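Local coordinates for protein alpha,alpha-trehalose-phosphate synthase (UDP-forming) (PDB 5V0T) that is a glycosyltransferase of family 20, built on the two-domain GT-B fold, at residues A202-I207 / L223-F228; G49-V54 / T74-R79; A300-V305 / L342-I347. All coordinates share one frame; numbering follows the deposited sequence.

How the interactions relate
Along the chain, interaction 2 (49-54 with 74-79) comes first, interaction 1 (202-207 with 223-228) second and interaction 3 (300-305 with 342-347) last, each closing before the next opens. Interactions 1 and 2 reach the same mixed sheet, with centres about 33 Å and nearest atoms about 23 Å apart: interaction 1 lays a helix on one of its strands, and interaction 2 pairs two of its strands. Interaction 3 joins two loops that feed a separate parallel sheet, its centre about 52 Å from that of interaction 1 and about 45 Å from that of interaction 2. The three therefore sample both Rossmann-like halves expected of a GT-B enzyme, and interaction 2 lies near the bound 6-O-phosphono-alpha-D-glucopyranose.

Interaction 1 of 3, residues A202-I207 / L223-F228; sequences AFCDYI and LTIHAF
C204 SG packs against L223 CD1 at 3.5 Å, with I225 CD1 a looser neighbour. SG stands anti to its own carbonyl carbon (chi1 -64°), beside the backbone N, and this directs it at the strand. No hydrogen bond crosses between the two segments, and the contact rests on apolar side chains.

I225 also meets F203. Its CD1 lies 3.8 Å from F203 CE2, and its CG1 meets the phenyl ring at the edge, in the plane of the ring. One face of that ring is covered from within the helix by I207 CG1, 3.6 Å above the plane and displaced toward the rim.

Residues 202-207 of helix 197-209 run 31° from the direction of strand 223-227, with a closest axis approach of 10.0 Å. The helix here covers an antiparallel extension of the mixed sheet, made of strands 214-216, 223-227 and 230-236; the parallel part of that sheet is the Rossmann-like core, which 230-236 joins by pairing with 191-194.

One turn on from F203, I207 meets the methyl of A227 with two branches. I207 CD1 is 3.9 Å from A227 CB, while I207 CG2 lies 4.1 Å from the same methyl and equally far from I225 CG2. The F203 ring also meets that of F194, on strand 191-194, at an angle between planes of about 35°. On the helix flank turned from the strand, D205 OD2 is hydrogen-bonded to S170 OG. Y206 OH is hydrogen-bonded to H179 ND1.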
# COMPACT_ATOMS: atom_id res chain seq x y z
N ALA A 202 -0.41 -1.57 18.34
CA ALA A 202 0.88 -0.91 18.46
C ALA A 202 0.72 0.56 18.83
O ALA A 202 1.46 1.08 19.68
CB ALA A 202 1.68 -1.04 17.16
N PHE A 203 -0.24 1.24 18.21
CA PHE A 203 -0.55 2.62 18.59
C PHE A 203 -0.92 2.71 20.06
O PHE A 203 -0.37 3.54 20.80
CB PHE A 203 -1.67 3.18 17.71
CG PHE A 203 -2.16 4.54 18.15
CD1 PHE A 203 -1.43 5.68 17.87
CD2 PHE A 203 -3.35 4.66 18.87
CE1 PHE A 203 -1.89 6.94 18.29
CE2 PHE A 203 -3.82 5.91 19.30
CZ PHE A 203 -3.08 7.05 19.02
N CYS A 204 -1.83 1.84 20.52
CA CYS A 204 -2.25 1.90 21.92
C CYS A 204 -1.11 1.55 22.86
O CYS A 204 -1.01 2.13 23.96
CB CYS A 204 -3.43 0.96 22.16
SG CYS A 204 -4.92 1.44 21.26
N ASP A 205 -0.24 0.63 22.45
CA ASP A 205 0.93 0.29 23.27
C ASP A 205 1.82 1.52 23.48
O ASP A 205 2.31 1.75 24.59
CB ASP A 205 1.71 -0.84 22.59
CG ASP A 205 2.75 -1.46 23.49
OD1 ASP A 205 2.40 -1.83 24.64
OD2 ASP A 205 3.91 -1.62 23.06
N TYR A 206 2.04 2.32 22.43
CA TYR A 206 2.81 3.55 22.60
C TYR A 206 2.08 4.51 23.54
O TYR A 206 2.68 5.07 24.47
CB TYR A 206 3.07 4.22 21.25
CG TYR A 206 3.93 5.47 21.37
CD1 TYR A 206 3.38 6.69 21.73
CD2 TYR A 206 5.30 5.41 21.14
CE1 TYR A 206 4.16 7.83 21.87
CE2 TYR A 206 6.09 6.54 21.26
CZ TYR A 206 5.51 7.75 21.62
OH TYR A 206 6.29 8.89 21.76
N ILE A 207 0.78 4.73 23.31
CA ILE A 207 0.01 5.65 24.15
C ILE A 207 0.13 5.28 25.62
O ILE A 207 0.37 6.14 26.49
CB ILE A 207 -1.47 5.66 23.70
CG1 ILE A 207 -1.63 6.28 22.30
CG2 ILE A 207 -2.34 6.35 24.74
CD1 ILE A 207 -1.30 7.77 22.25
N LEU A 223 -12.01 2.52 19.97
CA LEU A 223 -11.47 2.82 21.29
C LEU A 223 -11.50 4.32 21.54
O LEU A 223 -11.45 5.13 20.61
CB LEU A 223 -10.03 2.32 21.40
CG LEU A 223 -9.80 0.89 20.91
CD1 LEU A 223 -8.33 0.53 21.00
CD2 LEU A 223 -10.64 -0.07 21.72
N THR A 224 -11.57 4.70 22.81
CA THR A 224 -11.37 6.08 23.21
C THR A 224 -9.94 6.24 23.71
O THR A 224 -9.48 5.47 24.56
CB THR A 224 -12.36 6.48 24.30
OG1 THR A 224 -13.69 6.22 23.83
CG2 THR A 224 -12.22 7.96 24.64
N ILE A 225 -9.25 7.24 23.17
CA ILE A 225 -7.87 7.54 23.53
C ILE A 225 -7.84 8.80 24.38
O ILE A 225 -8.48 9.80 24.04
CB ILE A 225 -6.99 7.73 22.28
CG1 ILE A 225 -7.11 6.53 21.32
CG2 ILE A 225 -5.55 7.94 22.70
CD1 ILE A 225 -6.57 5.24 21.90
N HIS A 226 -7.08 8.75 25.48
CA HIS A 226 -6.78 9.93 26.28
C HIS A 226 -5.27 10.07 26.35
O HIS A 226 -4.60 9.19 26.91
CB HIS A 226 -7.37 9.83 27.69
CG HIS A 226 -8.87 9.80 27.72
ND1 HIS A 226 -9.63 10.94 27.91
CD2 HIS A 226 -9.75 8.77 27.64
CE1 HIS A 226 -10.91 10.61 27.92
NE2 HIS A 226 -11.01 9.30 27.76
N ALA A 227 -4.74 11.15 25.80
CA ALA A 227 -3.30 11.36 25.81
C ALA A 227 -3.00 12.81 25.44
O ALA A 227 -3.74 13.42 24.66
CB ALA A 227 -2.58 10.41 24.84
N PHE A 228 -1.92 13.34 26.02
CA PHE A 228 -1.47 14.70 25.74
C PHE A 228 -2.57 15.73 26.00
O PHE A 228 -2.68 16.73 25.29
CB PHE A 228 -0.96 14.84 24.30
CG PHE A 228 0.12 13.88 23.93
CD1 PHE A 228 1.43 14.10 24.34
CD2 PHE A 228 -0.17 12.76 23.17
CE1 PHE A 228 2.43 13.21 23.99
CE2 PHE A 228 0.83 11.87 22.81
CZ PHE A 228 2.13 12.09 23.22

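Interaction 2 of 3, residues G49-V54 / T74-R79; sequences GWSGDV and TIALMR
A parallel strand pair broken by a beta bulge brings 49-54 alongside 74-79. G49 pairs with T74 and W50 with I75, but the next bridge, V54 with L77, comes after a register shift of two residues. Before the bulge, I75 N donates to G49 O, and S51 N to I75 O at 2.9 Å, nearly straight along N-H (169°). Beyond it, L77 N reaches D53 O at 3.2 Å.

D53 O accepts a second bond, from W50 NE1 at 2.9 Å, with the donor above the carbonyl plane. In W50, chi1 (178°) sets CG anti to the backbone N. Both faces of the indole are covered: L77 CD1 makes a CH-pi contact 3.7 Å from the centroid of the five-membered ring, almost straight over it, and G52 CA lies over the centre of the opposite face, 3.3 Å above the plane. S51 OG accepts from D53 N, forming an ST turn inside the bulge.

The chain turns a corner at G52, after which strand 53-55 pairs with 70-78 in the mixed sheet of the N-terminal Rossmann-like domain. The side chain of W50 is about 6 Å from the bound 6-O-phosphono-alpha-D-glucopyranose, and its ring meets that of Y86, a residue of that ligand's pocket.

At the far end, where M78 takes the N-cap position of helix 79-98, R79 bends at chi2 and chi3. V54 CG1 lies over the centre of its guanidinium face, 3.6 Å from R79 CZ. A water bridges R79 NH2 and V54 O, to which it donates at 2.8 Å.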
# COMPACT_ATOMS: atom_id res chain seq x y z
N GLY A 49 -4.30 17.63 -2.74
CA GLY A 49 -2.97 17.14 -2.45
C GLY A 49 -1.93 17.63 -3.44
O GLY A 49 -2.13 18.62 -4.14
N TRP A 50 -0.81 16.93 -3.46
CA TRP A 50 0.31 17.27 -4.33
C TRP A 50 -0.01 16.91 -5.78
O TRP A 50 -0.55 15.84 -6.06
CB TRP A 50 1.57 16.55 -3.84
CG TRP A 50 2.82 16.74 -4.63
CD1 TRP A 50 3.31 17.90 -5.16
CD2 TRP A 50 3.78 15.72 -4.94
NE1 TRP A 50 4.51 17.66 -5.80
CE2 TRP A 50 4.82 16.34 -5.67
CE3 TRP A 50 3.85 14.35 -4.67
CZ2 TRP A 50 5.94 15.62 -6.13
CZ3 TRP A 50 4.97 13.64 -5.13
CH2 TRP A 50 5.98 14.28 -5.86
N SER A 51 0.33 17.81 -6.70
CA SER A 51 0.16 17.55 -8.13
C SER A 51 1.18 16.56 -8.67
O SER A 51 1.01 16.09 -9.80
CB SER A 51 0.30 18.85 -8.92
OG SER A 51 1.65 19.29 -8.87
N GLY A 52 2.25 16.28 -7.95
CA GLY A 52 3.30 15.44 -8.47
C GLY A 52 4.44 16.18 -9.14
O GLY A 52 5.43 15.55 -9.50
N ASP A 53 4.32 17.49 -9.31
CA ASP A 53 5.34 18.31 -9.95
C ASP A 53 6.19 19.04 -8.91
O ASP A 53 5.72 19.36 -7.81
CB ASP A 53 4.71 19.34 -10.88
CG ASP A 53 3.90 18.70 -11.99
OD1 ASP A 53 4.31 17.64 -12.49
OD2 ASP A 53 2.84 19.26 -12.33
N VAL A 54 7.44 19.31 -9.27
CA VAL A 54 8.40 19.99 -8.41
C VAL A 54 8.91 21.22 -9.15
O VAL A 54 9.29 21.13 -10.32
CB VAL A 54 9.56 19.06 -8.03
CG1 VAL A 54 10.54 19.79 -7.11
CG2 VAL A 54 9.05 17.79 -7.37
N THR A 74 -5.01 20.54 -6.57
CA THR A 74 -3.64 20.08 -6.46
C THR A 74 -2.67 21.24 -6.61
O THR A 74 -2.99 22.28 -7.19
CB THR A 74 -3.33 18.99 -7.50
OG1 THR A 74 -3.57 19.51 -8.81
CG2 THR A 74 -4.22 17.76 -7.27
N ILE A 75 -1.47 21.04 -6.07
CA ILE A 75 -0.46 22.09 -6.03
C ILE A 75 0.92 21.44 -6.11
O ILE A 75 1.15 20.35 -5.60
CB ILE A 75 -0.62 22.96 -4.76
CG1 ILE A 75 0.20 24.25 -4.87
CG2 ILE A 75 -0.29 22.16 -3.50
CD1 ILE A 75 -0.22 25.34 -3.87
N ALA A 76 1.85 22.13 -6.78
CA ALA A 76 3.22 21.67 -6.85
C ALA A 76 3.94 21.91 -5.52
O ALA A 76 3.48 22.64 -4.63
CB ALA A 76 3.96 22.38 -7.98
N LEU A 77 5.10 21.28 -5.39
CA LEU A 77 5.99 21.49 -4.26
C LEU A 77 7.23 22.24 -4.75
O LEU A 77 7.73 21.97 -5.84
CB LEU A 77 6.41 20.16 -3.62
CG LEU A 77 5.35 19.43 -2.79
CD1 LEU A 77 5.83 18.05 -2.39
CD2 LEU A 77 5.01 20.26 -1.56
N MET A 78 7.70 23.19 -3.95
CA MET A 78 9.02 23.75 -4.21
C MET A 78 10.07 22.66 -4.01
O MET A 78 9.89 21.73 -3.22
CB MET A 78 9.31 24.93 -3.27
CG MET A 78 8.36 26.11 -3.39
SD MET A 78 8.36 26.81 -5.05
CE MET A 78 10.06 27.38 -5.19
N ARG A 79 11.19 22.78 -4.74
CA ARG A 79 12.27 21.80 -4.64
C ARG A 79 12.71 21.60 -3.20
O ARG A 79 12.86 20.46 -2.73
CB ARG A 79 13.47 22.23 -5.49
CG ARG A 79 14.73 21.41 -5.26
CD ARG A 79 14.56 19.97 -5.76
NE ARG A 79 14.15 19.94 -7.16
CZ ARG A 79 13.88 18.83 -7.85
NH1 ARG A 79 13.97 17.64 -7.27
NH2 ARG A 79 13.52 18.92 -9.13
O HOH W 1 12.00 20.91 -11.17

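Interaction 3 of 3, residues A300-V305 / L342-I347; sequences AQRNKV and LDWTPI. With EDO (1,2-ethanediol), chain K.
The W344 indole is clamped between the backbone of R302-N303 and P346, two residues further on. N303 N lies 3.1 Å above one face and the carbonyl carbon of R302 further out, both offset toward the rim, while P346 CG covers the opposite face. N303 CA adds a CH-pi contact, 3.7 Å from the centroid of the five-membered ring. At the ring edge, W344 NE1 donates to V305 O at 2.8 Å. This bond is short but bent, with an N-H...O angle of 131°, and NE1 also makes a weak bond to S306 OG. O1 of a 1,2-ethanediol lies near the edge as well, 4.1 Å from W344 CD1.

The N303 amide slides past the indole with its plane only 23° from that of the ring, placing N303 OD1 3.2 Å from W344 CB. Its other end, ND2, donates to D343 OD1 at 3.1 Å, on the syn side of a carboxylate turned almost square to the amide. The far oxygen, D343 OD2, has a long, weak ion pair with R269. In W344, chi1 (-177°) sets CG anti to the backbone N. The 1,2-ethanediol, probably from the crystallisation liquor, accepts from T345 N through its O2 at 3.0 Å and is also hydrogen-bonded to S306 and R269.

Each segment leads from a helix into a strand: 300-305 from helix 284-297 into strand 305-310, while the loop 342-347 runs from helix 319-339 into strand 347-350. W344 thus ties together the entrances of two adjacent parallel strands in the six-stranded sheet, with L295 of helix 284-297 against its side chain.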
# COMPACT_ATOMS: atom_id res chain seq x y z
N ALA A 300 12.07 -31.15 -11.88
CA ALA A 300 10.89 -31.21 -12.73
C ALA A 300 10.30 -29.84 -13.00
O ALA A 300 9.58 -29.68 -14.00
CB ALA A 300 9.83 -32.13 -12.12
N GLN A 301 10.59 -28.84 -12.17
CA GLN A 301 10.07 -27.49 -12.42
C GLN A 301 10.88 -26.73 -13.47
O GLN A 301 10.37 -25.75 -14.03
CB GLN A 301 10.04 -26.67 -11.13
CG GLN A 301 8.98 -27.10 -10.11
CD GLN A 301 7.55 -26.92 -10.61
OE1 GLN A 301 7.30 -26.21 -11.59
NE2 GLN A 301 6.61 -27.58 -9.95
N ARG A 302 12.11 -27.15 -13.75
CA ARG A 302 12.95 -26.42 -14.69
C ARG A 302 12.36 -26.51 -16.09
O ARG A 302 11.90 -27.57 -16.51
CB ARG A 302 14.38 -26.96 -14.66
CG ARG A 302 15.06 -26.73 -13.29
CD ARG A 302 16.38 -27.47 -13.20
NE ARG A 302 16.81 -27.60 -11.81
CZ ARG A 302 17.89 -28.26 -11.42
NH1 ARG A 302 18.67 -28.85 -12.31
NH2 ARG A 302 18.18 -28.33 -10.12
N ASN A 303 12.33 -25.37 -16.79
CA ASN A 303 11.74 -25.20 -18.11
C ASN A 303 10.23 -25.46 -18.11
O ASN A 303 9.62 -25.53 -19.18
CB ASN A 303 12.43 -26.08 -19.17
CG ASN A 303 12.62 -25.37 -20.50
OD1 ASN A 303 11.91 -24.41 -20.81
ND2 ASN A 303 13.58 -25.83 -21.31
N LYS A 304 9.60 -25.60 -16.94
CA LYS A 304 8.16 -25.81 -16.85
C LYS A 304 7.43 -24.68 -16.14
O LYS A 304 6.20 -24.75 -16.00
CB LYS A 304 7.85 -27.14 -16.14
CG LYS A 304 8.53 -28.34 -16.79
CD LYS A 304 8.28 -28.35 -18.28
CE LYS A 304 8.68 -29.68 -18.92
NZ LYS A 304 7.68 -30.74 -18.69
N VAL A 305 8.14 -23.65 -15.70
CA VAL A 305 7.52 -22.51 -15.02
C VAL A 305 8.41 -21.31 -15.28
O VAL A 305 9.62 -21.44 -15.46
CB VAL A 305 7.34 -22.79 -13.50
CG1 VAL A 305 8.68 -23.09 -12.84
CG2 VAL A 305 6.64 -21.62 -12.79
N LEU A 342 18.47 -22.35 -23.74
CA LEU A 342 18.33 -21.57 -24.97
C LEU A 342 16.90 -21.12 -25.21
O LEU A 342 16.68 -20.10 -25.87
CB LEU A 342 18.80 -22.38 -26.18
CG LEU A 342 20.27 -22.79 -26.21
CD1 LEU A 342 20.52 -23.64 -27.42
CD2 LEU A 342 21.16 -21.54 -26.24
N ASP A 343 15.91 -21.83 -24.68
CA ASP A 343 14.51 -21.48 -24.89
C ASP A 343 13.78 -21.14 -23.59
O ASP A 343 12.55 -21.14 -23.56
CB ASP A 343 13.77 -22.62 -25.60
CG ASP A 343 13.70 -23.89 -24.77
OD1 ASP A 343 14.40 -23.99 -23.73
OD2 ASP A 343 12.95 -24.80 -25.15
N TRP A 344 14.50 -20.83 -22.51
CA TRP A 344 13.85 -20.62 -21.22
C TRP A 344 14.58 -19.53 -20.46
O TRP A 344 15.77 -19.67 -20.17
CB TRP A 344 13.83 -21.91 -20.39
CG TRP A 344 13.11 -21.75 -19.07
CD1 TRP A 344 11.91 -21.11 -18.85
CD2 TRP A 344 13.55 -22.22 -17.79
NE1 TRP A 344 11.57 -21.18 -17.52
CE2 TRP A 344 12.56 -21.85 -16.85
CE3 TRP A 344 14.66 -22.94 -17.36
CZ2 TRP A 344 12.67 -22.17 -15.50
CZ3 TRP A 344 14.77 -23.26 -16.01
CH2 TRP A 344 13.78 -22.88 -15.10
N THR A 345 13.86 -18.46 -20.14
CA THR A 345 14.34 -17.45 -19.21
C THR A 345 13.54 -17.61 -17.92
O THR A 345 12.33 -17.35 -17.91
CB THR A 345 14.17 -16.03 -19.77
OG1 THR A 345 14.93 -15.90 -20.97
CG2 THR A 345 14.66 -14.98 -18.76
N PRO A 346 14.16 -18.08 -16.83
CA PRO A 346 13.38 -18.35 -15.60
C PRO A 346 12.65 -17.14 -15.02
O PRO A 346 11.47 -17.25 -14.67
CB PRO A 346 14.44 -18.88 -14.63
CG PRO A 346 15.47 -19.49 -15.52
CD PRO A 346 15.53 -18.61 -16.74
N ILE A 347 13.33 -15.99 -14.87
CA ILE A 347 12.73 -14.79 -14.30
C ILE A 347 12.60 -13.73 -15.39
O ILE A 347 13.59 -13.35 -16.03
CB ILE A 347 13.54 -14.24 -13.11
CG1 ILE A 347 13.60 -15.29 -11.98
CG2 ILE A 347 12.92 -12.92 -12.60
CD1 ILE A 347 14.45 -14.87 -10.77
C1 EDO K . 9.08 -17.76 -20.87
O1 EDO K . 8.76 -19.08 -20.42
C2 EDO K . 10.58 -17.52 -20.68
O2 EDO K . 11.32 -18.22 -21.70